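Local coordinates for RNA-binding protein RO60 (Deinococcus radiodurans, PDB 2NVO) that binds several small RNAs that accumulate during recovery from ultraviolet irradiation and contributes to the bacterium's resistance to that radiation, at residues T134-F139 / W182-A187; L287-S292 / T336-P341; R364-L369 / E453-D458. One frame throughout, in Å; residues are numbered along the deposited sequence.

In the fold
Contacts 1 and 2 belong to the TROVE domain, the horseshoe of HEAT-like helical repeats, and contact 3 to the VWFA-like domain that closes it into a ring. They follow one another along the chain and stand well apart: the centres of contacts 1 and 2 are 42 Å apart, those of 2 and 3 45 Å, and those of 1 and 3 47 Å, the last pair on opposite sides of the chain's centre. No two touch. Contact 1 lies in the region assigned to RNA binding by similarity. Contact 3 involves the strand that leads to Ser372 and Ser374, which bind calcium with Glu467, but it sits away from the metal itself.

Contact 1 of 3, residues T134-F139 / W182-A187; sequences TMLLHF and WSQADA
Ser183, which meets Leu137 across the contact, accepts at OG a hydrogen bond of 3.0 Å from Asp186 N, nearly straight at 164°. The return bond, from Ser183 N to Asp186 OD2 at 3.1 Å, is more bent and reaches the oxygen from above the carboxylate plane. The pair is a capping box: it closes the first turn of helix 184-191. Leu137, on helix 133-143, pushes its branched end against this helix start. Its CG stands beside the backbone N and anti to the carbonyl carbon (chi1 -60°), and the two methyls share the work beyond it: CD1 of Leu137 lies 3.6 Å from Trp182 O, while its CD2 lies 3.7 Å from Ser183 O. The side chain of Gln184, bent at chi2, crosses that of Leu137 at about a right angle, with Gln184 CD 4.1 Å from both Leu137 methyls. Leu136 crosses the Gln184 side chain obliquely. Nearer the backbone, the CB atoms of Leu137 and Trp182 come within 4.2 Å; from there the indole leads away, and its NE1 bonds to Asp144. Strand 178-179 pairs antiparallel, and weakly, with 182-183, and its Arg179 also packs on Leu137. Both segments belong to the helical TROVE domain. Across the contact the touching is by van der Waals contact, with leucine methyls set against the carbonyls of Trp182 and Ser183 and the side chain of Gln184, whereas the side-chain hydrogen bonds of the capping box lie within 182-187. The capping box thus probably fixes the shape of the polar surface on which Leu137 rests.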
loop_
_atom_site.group_PDB
_atom_site.type_symbol
_atom_site.label_atom_id
_atom_site.label_comp_id
_atom_site.label_asym_id
_atom_site.label_seq_id
_atom_site.Cartn_x
_atom_site.Cartn_y
_atom_site.Cartn_z
ATOM N N THR A 134 -9.268 -7.643 -11.324
ATOM C CA THR A 134 -7.999 -7.093 -11.811
ATOM C C THR A 134 -6.853 -8.064 -11.585
ATOM O O THR A 134 -6.004 -8.254 -12.454
ATOM C CB THR A 134 -7.644 -5.764 -11.101
ATOM O OG1 THR A 134 -8.756 -4.872 -11.180
ATOM C CG2 THR A 134 -6.428 -5.117 -11.746
ATOM N N MET A 135 -6.824 -8.681 -10.408
ATOM C CA MET A 135 -5.739 -9.592 -10.098
ATOM C C MET A 135 -5.741 -10.805 -11.024
ATOM O O MET A 135 -4.688 -11.292 -11.405
ATOM C CB MET A 135 -5.778 -10.008 -8.633
ATOM C CG MET A 135 -5.485 -8.867 -7.666
ATOM S SD MET A 135 -5.689 -9.407 -5.940
ATOM C CE MET A 135 -4.481 -10.683 -5.840
ATOM N N LEU A 136 -6.927 -11.272 -11.402
ATOM C CA LEU A 136 -7.031 -12.376 -12.359
ATOM C C LEU A 136 -6.510 -11.972 -13.740
ATOM O O LEU A 136 -5.836 -12.750 -14.402
ATOM C CB LEU A 136 -8.469 -12.857 -12.500
ATOM C CG LEU A 136 -8.656 -13.872 -13.633
ATOM C CD1 LEU A 136 -7.894 -15.175 -13.336
ATOM C CD2 LEU A 136 -10.129 -14.132 -13.918
ATOM N N LEU A 137 -6.838 -10.758 -14.171
ATOM C CA LEU A 137 -6.389 -10.298 -15.486
ATOM C C LEU A 137 -4.888 -10.053 -15.468
ATOM O O LEU A 137 -4.213 -10.194 -16.487
ATOM C CB LEU A 137 -7.142 -9.049 -15.921
ATOM C CG LEU A 137 -8.648 -9.300 -16.020
ATOM C CD1 LEU A 137 -9.378 -8.037 -16.432
ATOM C CD2 LEU A 137 -8.986 -10.492 -16.949
ATOM N N HIS A 138 -4.377 -9.694 -14.294
ATOM C CA HIS A 138 -2.956 -9.438 -14.105
ATOM C C HIS A 138 -2.206 -10.765 -14.112
ATOM O O HIS A 138 -1.137 -10.897 -14.704
ATOM C CB HIS A 138 -2.746 -8.689 -12.786
ATOM C CG HIS A 138 -1.402 -8.042 -12.662
ATOM N ND1 HIS A 138 -0.932 -7.537 -11.469
ATOM C CD2 HIS A 138 -0.423 -7.834 -13.571
ATOM C CE1 HIS A 138 0.278 -7.036 -11.652
ATOM N NE2 HIS A 138 0.609 -7.203 -12.922
ATOM N N PHE A 139 -2.785 -11.763 -13.457
ATOM C CA PHE A 139 -2.212 -13.099 -13.456
ATOM C C PHE A 139 -2.092 -13.619 -14.891
ATOM O O PHE A 139 -1.073 -14.173 -15.273
ATOM C CB PHE A 139 -3.078 -14.031 -12.597
ATOM C CG PHE A 139 -2.841 -15.482 -12.858
ATOM C CD1 PHE A 139 -1.921 -16.186 -12.111
ATOM C CD2 PHE A 139 -3.530 -16.136 -13.866
ATOM C CE1 PHE A 139 -1.699 -17.522 -12.353
ATOM C CE2 PHE A 139 -3.312 -17.464 -14.117
ATOM C CZ PHE A 139 -2.392 -18.163 -13.360
ATOM N N TRP A 182 -5.770 -7.761 -21.434
ATOM C CA TRP A 182 -6.762 -8.760 -21.005
ATOM C C TRP A 182 -8.088 -8.189 -20.495
ATOM O O TRP A 182 -8.109 -7.243 -19.703
ATOM C CB TRP A 182 -6.146 -9.654 -19.928
ATOM C CG TRP A 182 -5.254 -10.675 -20.501
ATOM C CD1 TRP A 182 -3.894 -10.610 -20.616
ATOM C CD2 TRP A 182 -5.648 -11.927 -21.069
ATOM N NE1 TRP A 182 -3.417 -11.749 -21.214
ATOM C CE2 TRP A 182 -4.474 -12.569 -21.517
ATOM C CE3 TRP A 182 -6.877 -12.565 -21.252
ATOM C CZ2 TRP A 182 -4.494 -13.825 -22.124
ATOM C CZ3 TRP A 182 -6.894 -13.815 -21.861
ATOM C CH2 TRP A 182 -5.710 -14.429 -22.286
ATOM N N SER A 183 -9.197 -8.782 -20.937
ATOM C CA SER A 183 -10.514 -8.441 -20.417
ATOM C C SER A 183 -11.178 -9.705 -19.872
ATOM O O SER A 183 -10.759 -10.810 -20.194
ATOM C CB SER A 183 -11.387 -7.835 -21.516
ATOM O OG SER A 183 -11.831 -8.827 -22.432
ATOM N N GLN A 184 -12.215 -9.541 -19.058
ATOM C CA GLN A 184 -12.989 -10.699 -18.595
ATOM C C GLN A 184 -13.568 -11.440 -19.800
ATOM O O GLN A 184 -13.583 -12.674 -19.842
ATOM C CB GLN A 184 -14.119 -10.266 -17.649
ATOM C CG GLN A 184 -13.657 -9.390 -16.493
ATOM C CD GLN A 184 -12.807 -10.132 -15.489
ATOM O OE1 GLN A 184 -12.025 -9.526 -14.756
ATOM N NE2 GLN A 184 -12.948 -11.445 -15.450
ATOM N N ALA A 185 -14.040 -10.684 -20.785
ATOM C CA ALA A 185 -14.557 -11.257 -22.026
ATOM C C ALA A 185 -13.553 -12.193 -22.706
ATOM O O ALA A 185 -13.916 -13.297 -23.106
ATOM C CB ALA A 185 -14.993 -10.162 -22.984
ATOM N N ASP A 186 -12.300 -11.751 -22.835
ATOM C CA ASP A 186 -11.240 -12.587 -23.409
ATOM C C ASP A 186 -11.106 -13.916 -22.673
ATOM O O ASP A 186 -11.113 -14.992 -23.279
ATOM C CB ASP A 186 -9.880 -11.893 -23.325
ATOM C CG ASP A 186 -9.803 -10.637 -24.160
ATOM O OD1 ASP A 186 -10.612 -10.481 -25.097
ATOM O OD2 ASP A 186 -8.923 -9.815 -23.855
ATOM N N ALA A 187 -10.934 -13.821 -21.363
ATOM C CA ALA A 187 -10.747 -14.997 -20.531
ATOM C C ALA A 187 -11.943 -15.942 -20.634
ATOM O O ALA A 187 -11.777 -17.156 -20.697
ATOM C CB ALA A 187 -10.519 -14.583 -19.080
#

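Contact 2 of 3, residues L287-S292 / T336-P341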
loop_
_atom_site.group_PDB
_atom_site.type_symbol
_atom_site.label_atom_id
_atom_site.label_comp_id
_atom_site.label_asym_id
_atom_site.label_seq_id
_atom_site.Cartn_x
_atom_site.Cartn_y
_atom_site.Cartn_z
ATOM N N LEU A 287 -18.709 20.798 0.902
ATOM C CA LEU A 287 -18.002 21.018 2.158
ATOM C C LEU A 287 -17.383 22.415 2.191
ATOM O O LEU A 287 -16.270 22.623 1.697
ATOM C CB LEU A 287 -16.922 19.934 2.298
ATOM C CG LEU A 287 -16.096 19.681 3.560
ATOM C CD1 LEU A 287 -16.970 19.361 4.795
ATOM C CD2 LEU A 287 -15.150 18.525 3.294
ATOM N N THR A 288 -18.103 23.375 2.764
ATOM C CA THR A 288 -17.688 24.778 2.740
ATOM C C THR A 288 -17.773 25.420 4.117
ATOM O O THR A 288 -18.607 25.042 4.928
ATOM C CB THR A 288 -18.544 25.601 1.750
ATOM O OG1 THR A 288 -19.829 25.877 2.328
ATOM C CG2 THR A 288 -18.729 24.830 0.450
ATOM N N PRO A 289 -16.917 26.416 4.371
ATOM C CA PRO A 289 -16.712 27.071 5.668
ATOM C C PRO A 289 -17.965 27.684 6.301
ATOM O O PRO A 289 -17.934 28.023 7.483
ATOM C CB PRO A 289 -15.701 28.176 5.335
ATOM C CG PRO A 289 -15.795 28.335 3.846
ATOM C CD PRO A 289 -15.987 26.949 3.365
ATOM N N ASN A 290 -19.042 27.827 5.540
ATOM C CA ASN A 290 -20.259 28.409 6.089
ATOM C C ASN A 290 -21.443 27.435 6.094
ATOM O O ASN A 290 -22.584 27.848 6.308
ATOM C CB ASN A 290 -20.620 29.710 5.351
ATOM C CG ASN A 290 -19.724 30.884 5.744
ATOM O OD1 ASN A 290 -19.585 31.221 6.927
ATOM N ND2 ASN A 290 -19.125 31.521 4.746
ATOM N N ASP A 291 -21.159 26.151 5.867
ATOM C CA ASP A 291 -22.190 25.102 5.821
ATOM C C ASP A 291 -22.023 24.056 6.942
ATOM O O ASP A 291 -21.671 22.888 6.697
ATOM C CB ASP A 291 -22.199 24.409 4.463
ATOM C CG ASP A 291 -23.134 23.232 4.431
ATOM O OD1 ASP A 291 -24.037 23.187 5.284
ATOM O OD2 ASP A 291 -22.979 22.349 3.571
ATOM N N SER A 292 -22.312 24.484 8.165
ATOM C CA SER A 292 -21.934 23.743 9.361
ATOM C C SER A 292 -22.409 22.300 9.512
ATOM O O SER A 292 -21.698 21.497 10.113
ATOM C CB SER A 292 -22.289 24.546 10.604
ATOM O OG SER A 292 -21.479 25.704 10.679
ATOM N N THR A 336 -10.444 23.528 -7.854
ATOM C CA THR A 336 -10.048 24.051 -6.566
ATOM C C THR A 336 -11.204 23.901 -5.579
ATOM O O THR A 336 -12.315 23.512 -5.956
ATOM C CB THR A 336 -9.626 25.527 -6.657
ATOM O OG1 THR A 336 -10.778 26.349 -6.881
ATOM C CG2 THR A 336 -8.629 25.732 -7.793
ATOM N N TRP A 337 -10.918 24.190 -4.313
ATOM C CA TRP A 337 -11.927 24.180 -3.263
ATOM C C TRP A 337 -11.450 25.073 -2.139
ATOM O O TRP A 337 -10.307 25.531 -2.156
ATOM C CB TRP A 337 -12.193 22.761 -2.760
ATOM C CG TRP A 337 -10.990 22.057 -2.181
ATOM C CD1 TRP A 337 -10.586 22.060 -0.878
ATOM C CD2 TRP A 337 -10.053 21.235 -2.889
ATOM N NE1 TRP A 337 -9.453 21.294 -0.729
ATOM C CE2 TRP A 337 -9.106 20.776 -1.949
ATOM C CE3 TRP A 337 -9.920 20.846 -4.228
ATOM C CZ2 TRP A 337 -8.039 19.953 -2.306
ATOM C CZ3 TRP A 337 -8.862 20.025 -4.579
ATOM C CH2 TRP A 337 -7.936 19.586 -3.622
ATOM N N LEU A 338 -12.325 25.339 -1.178
ATOM C CA LEU A 338 -11.966 26.163 -0.033
ATOM C C LEU A 338 -11.901 25.314 1.233
ATOM O O LEU A 338 -12.940 24.986 1.826
ATOM C CB LEU A 338 -12.965 27.304 0.144
ATOM C CG LEU A 338 -12.685 28.206 1.342
ATOM C CD1 LEU A 338 -11.257 28.723 1.289
ATOM C CD2 LEU A 338 -13.675 29.364 1.393
ATOM N N PRO A 339 -10.674 24.964 1.656
ATOM C CA PRO A 339 -10.464 24.102 2.824
ATOM C C PRO A 339 -11.160 24.686 4.036
ATOM O O PRO A 339 -10.969 25.865 4.326
ATOM C CB PRO A 339 -8.944 24.158 3.033
ATOM C CG PRO A 339 -8.378 24.564 1.691
ATOM C CD PRO A 339 -9.405 25.488 1.112
ATOM N N VAL A 340 -11.968 23.879 4.720
ATOM C CA VAL A 340 -12.589 24.305 5.969
ATOM C C VAL A 340 -11.631 24.093 7.125
ATOM O O VAL A 340 -11.235 22.967 7.390
ATOM C CB VAL A 340 -13.864 23.492 6.274
ATOM C CG1 VAL A 340 -14.442 23.940 7.595
ATOM C CG2 VAL A 340 -14.874 23.631 5.148
ATOM N N PRO A 341 -11.275 25.174 7.832
ATOM C CA PRO A 341 -10.257 25.125 8.887
ATOM C C PRO A 341 -10.532 24.074 9.955
ATOM O O PRO A 341 -9.628 23.323 10.313
ATOM C CB PRO A 341 -10.316 26.528 9.490
ATOM C CG PRO A 341 -10.759 27.387 8.351
ATOM C CD PRO A 341 -11.765 26.544 7.611
HETATM O O HOH W 1 -13.634 22.322 1.449
#
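Val340 directs CG2 at the backbone around Pro289 because its CG1 is anti to the backbone N (chi1 178°), which puts CG2 anti to the carbonyl carbon; in Leu338, chi1 (179°) sets CG anti to the backbone N, and chi2 (54°) then turns CD2 to the Pro289 ring. The Val340 methyl CG2 sits at the Thr288-Pro289 peptide, 3.5 Å from Pro289 N, and also 3.9 Å from Pro289 CD. The proline ring and the Leu338 side chain cross at about a right angle. Their closest atoms, Pro289 CG and Leu338 CD2, are 3.4 Å apart, tighter than usual for two carbons. Pro289 occupies the second position of a type I beta turn, Thr288 to Asp291, closed by Asp291 N bonding to Thr288 O. This turn lies between helices 271-283 and 292-302 of the TROVE horseshoe, and 336-341 is the approach to helix 341-354, so the contact ties two interhelical loops together. Val340 N is bonded to Tyr325 OH of helix 315-326, while Val295 of helix 292-302 packs against the valine side chain. Leu287 CG also approaches Val340 CG2 at 4.4 Å. A water bridges the two backbones where their carbonyls come near each other: it donates one proton to Leu287 O at 2.7 Å and the other to Leu338 O at 2.8 Å.

Contact 3 of 3, residues R364-L369 / E453-D458; sequences RHLLAL and ERLDVD
Arg364 and Asp458 cross obliquely, the guanidinium and carboxylate planes almost perpendicular (87° apart), and their charged ends do not touch. The carboxylate turns instead to the arginine backbone: Arg364 N donates to Asp458 OD2 at 2.9 Å, a nearly straight bond that meets the oxygen on its anti side. Asp458 N in turn donates to Arg364 O, also at 2.9 Å, so the aspartate grips both the N-H and the carbonyl of one residue. The arginine chain passes beside this carboxylate oxygen, its CG 3.6 Å from Asp458 OD2, and then bends at chi3 (48°), which places NE toward Asp456. Arg364 NE donates to Asp456 O at 3.2 Å; the oxygen lies at the edge of the guanidinium, in its plane, whereas the donor stands above the plane of that carbonyl. Arg364 NH2 carries a salt bridge to Asp405 of the adjoining strand 405-411, which would help hold the guanidinium in this position. Farther along, Val457 turns both methyls to Leu366, with CG1 3.9 Å from Leu366 CB. Leu455 adds a looser touch, its CD2 4.3 Å from Leu366 CD1, and Leu407 packs on both leucines. Tyr482 OH hydrogen-bonds to both Leu455 O and Val457 N of this loop. The segment 453-458 leaves helix 445-452 through a Schellman motif at Arg454 and leads into strand 459-464, which runs parallel to 364-369. Such a helix-to-strand connection entering a parallel sheet is typical of Rossmann-like alpha/beta folds, to which the von Willebrand factor A domain belongs.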
loop_
_atom_site.group_PDB
_atom_site.type_symbol
_atom_site.label_atom_id
_atom_site.label_comp_id
_atom_site.label_asym_id
_atom_site.label_seq_id
_atom_site.Cartn_x
_atom_site.Cartn_y
_atom_site.Cartn_z
ATOM N N ARG A 364 13.419 -2.697 20.191
ATOM C CA ARG A 364 14.015 -1.485 20.706
ATOM C C ARG A 364 14.681 -0.764 19.546
ATOM O O ARG A 364 15.559 -1.304 18.896
ATOM C CB ARG A 364 15.012 -1.804 21.816
ATOM C CG ARG A 364 14.356 -2.595 22.961
ATOM C CD ARG A 364 15.387 -3.088 23.939
ATOM N NE ARG A 364 16.289 -2.008 24.304
ATOM C CZ ARG A 364 16.026 -1.070 25.210
ATOM N NH1 ARG A 364 14.873 -1.069 25.883
ATOM N NH2 ARG A 364 16.936 -0.131 25.449
ATOM N N HIS A 365 14.231 0.453 19.290
ATOM C CA HIS A 365 14.627 1.189 18.082
ATOM C C HIS A 365 15.574 2.310 18.431
ATOM O O HIS A 365 15.434 2.933 19.479
ATOM C CB HIS A 365 13.378 1.803 17.409
ATOM C CG HIS A 365 12.564 0.822 16.628
ATOM N ND1 HIS A 365 12.262 0.998 15.294
ATOM C CD2 HIS A 365 11.993 -0.355 16.989
ATOM C CE1 HIS A 365 11.545 -0.025 14.864
ATOM N NE2 HIS A 365 11.367 -0.858 15.876
ATOM N N LEU A 366 16.532 2.578 17.541
ATOM C CA LEU A 366 17.305 3.804 17.588
ATOM C C LEU A 366 17.082 4.462 16.222
ATOM O O LEU A 366 17.420 3.877 15.197
ATOM C CB LEU A 366 18.790 3.516 17.782
ATOM C CG LEU A 366 19.724 4.709 17.951
ATOM C CD1 LEU A 366 19.347 5.521 19.142
ATOM C CD2 LEU A 366 21.209 4.279 18.069
ATOM N N LEU A 367 16.500 5.651 16.231
ATOM C CA LEU A 367 16.153 6.357 14.985
ATOM C C LEU A 367 17.178 7.461 14.822
ATOM O O LEU A 367 17.369 8.262 15.723
ATOM C CB LEU A 367 14.735 6.945 15.059
ATOM C CG LEU A 367 13.537 6.197 14.460
ATOM C CD1 LEU A 367 13.433 4.784 15.006
ATOM C CD2 LEU A 367 12.233 6.973 14.677
ATOM N N ALA A 368 17.886 7.454 13.702
ATOM C CA ALA A 368 18.903 8.460 13.436
ATOM C C ALA A 368 18.388 9.317 12.263
ATOM O O ALA A 368 18.235 8.824 11.154
ATOM C CB ALA A 368 20.191 7.780 13.085
ATOM N N LEU A 369 18.089 10.572 12.561
ATOM C CA LEU A 369 17.497 11.503 11.622
ATOM C C LEU A 369 18.550 12.422 11.021
ATOM O O LEU A 369 19.342 13.028 11.731
ATOM C CB LEU A 369 16.462 12.375 12.339
ATOM C CG LEU A 369 15.041 11.867 12.511
ATOM C CD1 LEU A 369 15.006 10.360 12.746
ATOM C CD2 LEU A 369 14.283 12.640 13.577
ATOM N N GLU A 453 28.501 3.122 23.157
ATOM C CA GLU A 453 27.734 3.452 24.355
ATOM C C GLU A 453 27.161 2.205 25.034
ATOM O O GLU A 453 26.432 2.317 25.999
ATOM C CB GLU A 453 26.601 4.437 24.023
ATOM C CG GLU A 453 27.062 5.747 23.351
ATOM C CD GLU A 453 28.183 6.456 24.106
ATOM O OE1 GLU A 453 28.000 6.771 25.301
ATOM O OE2 GLU A 453 29.254 6.708 23.501
ATOM N N ARG A 454 27.491 1.031 24.507
ATOM C CA ARG A 454 26.901 -0.228 24.957
ATOM C C ARG A 454 25.382 -0.147 25.143
ATOM O O ARG A 454 24.822 -0.670 26.119
ATOM C CB ARG A 454 27.613 -0.741 26.219
ATOM C CG ARG A 454 29.130 -0.832 26.044
ATOM C CD ARG A 454 29.835 -1.307 27.315
ATOM N NE ARG A 454 29.235 -0.737 28.519
ATOM C CZ ARG A 454 28.326 -1.363 29.265
ATOM N NH1 ARG A 454 27.911 -2.583 28.933
ATOM N NH2 ARG A 454 27.826 -0.768 30.339
ATOM N N LEU A 455 24.721 0.514 24.189
ATOM C CA LEU A 455 23.266 0.600 24.156
ATOM C C LEU A 455 22.690 -0.625 23.451
ATOM O O LEU A 455 23.122 -0.984 22.355
ATOM C CB LEU A 455 22.822 1.866 23.413
ATOM C CG LEU A 455 21.325 2.158 23.386
ATOM C CD1 LEU A 455 20.819 2.494 24.794
ATOM C CD2 LEU A 455 20.998 3.288 22.382
ATOM N N ASP A 456 21.722 -1.273 24.083
ATOM C CA ASP A 456 21.047 -2.404 23.462
ATOM C C ASP A 456 20.013 -1.893 22.453
ATOM O O ASP A 456 19.054 -1.227 22.823
ATOM C CB ASP A 456 20.370 -3.283 24.515
ATOM C CG ASP A 456 21.352 -4.220 25.224
ATOM O OD1 ASP A 456 21.539 -4.063 26.454
ATOM O OD2 ASP A 456 21.936 -5.110 24.558
ATOM N N VAL A 457 20.218 -2.228 21.187
ATOM C CA VAL A 457 19.330 -1.813 20.094
ATOM C C VAL A 457 19.011 -3.011 19.218
ATOM O O VAL A 457 19.912 -3.737 18.817
ATOM C CB VAL A 457 20.011 -0.724 19.228
ATOM C CG1 VAL A 457 19.154 -0.380 17.975
ATOM C CG2 VAL A 457 20.284 0.526 20.074
ATOM N N ASP A 458 17.731 -3.237 18.935
ATOM C CA ASP A 458 17.333 -4.281 18.006
ATOM C C ASP A 458 17.270 -3.759 16.560
ATOM O O ASP A 458 17.699 -4.437 15.622
ATOM C CB ASP A 458 15.945 -4.811 18.369
ATOM C CG ASP A 458 15.902 -5.436 19.743
ATOM O OD1 ASP A 458 16.804 -6.241 20.026
ATOM O OD2 ASP A 458 14.977 -5.108 20.514
#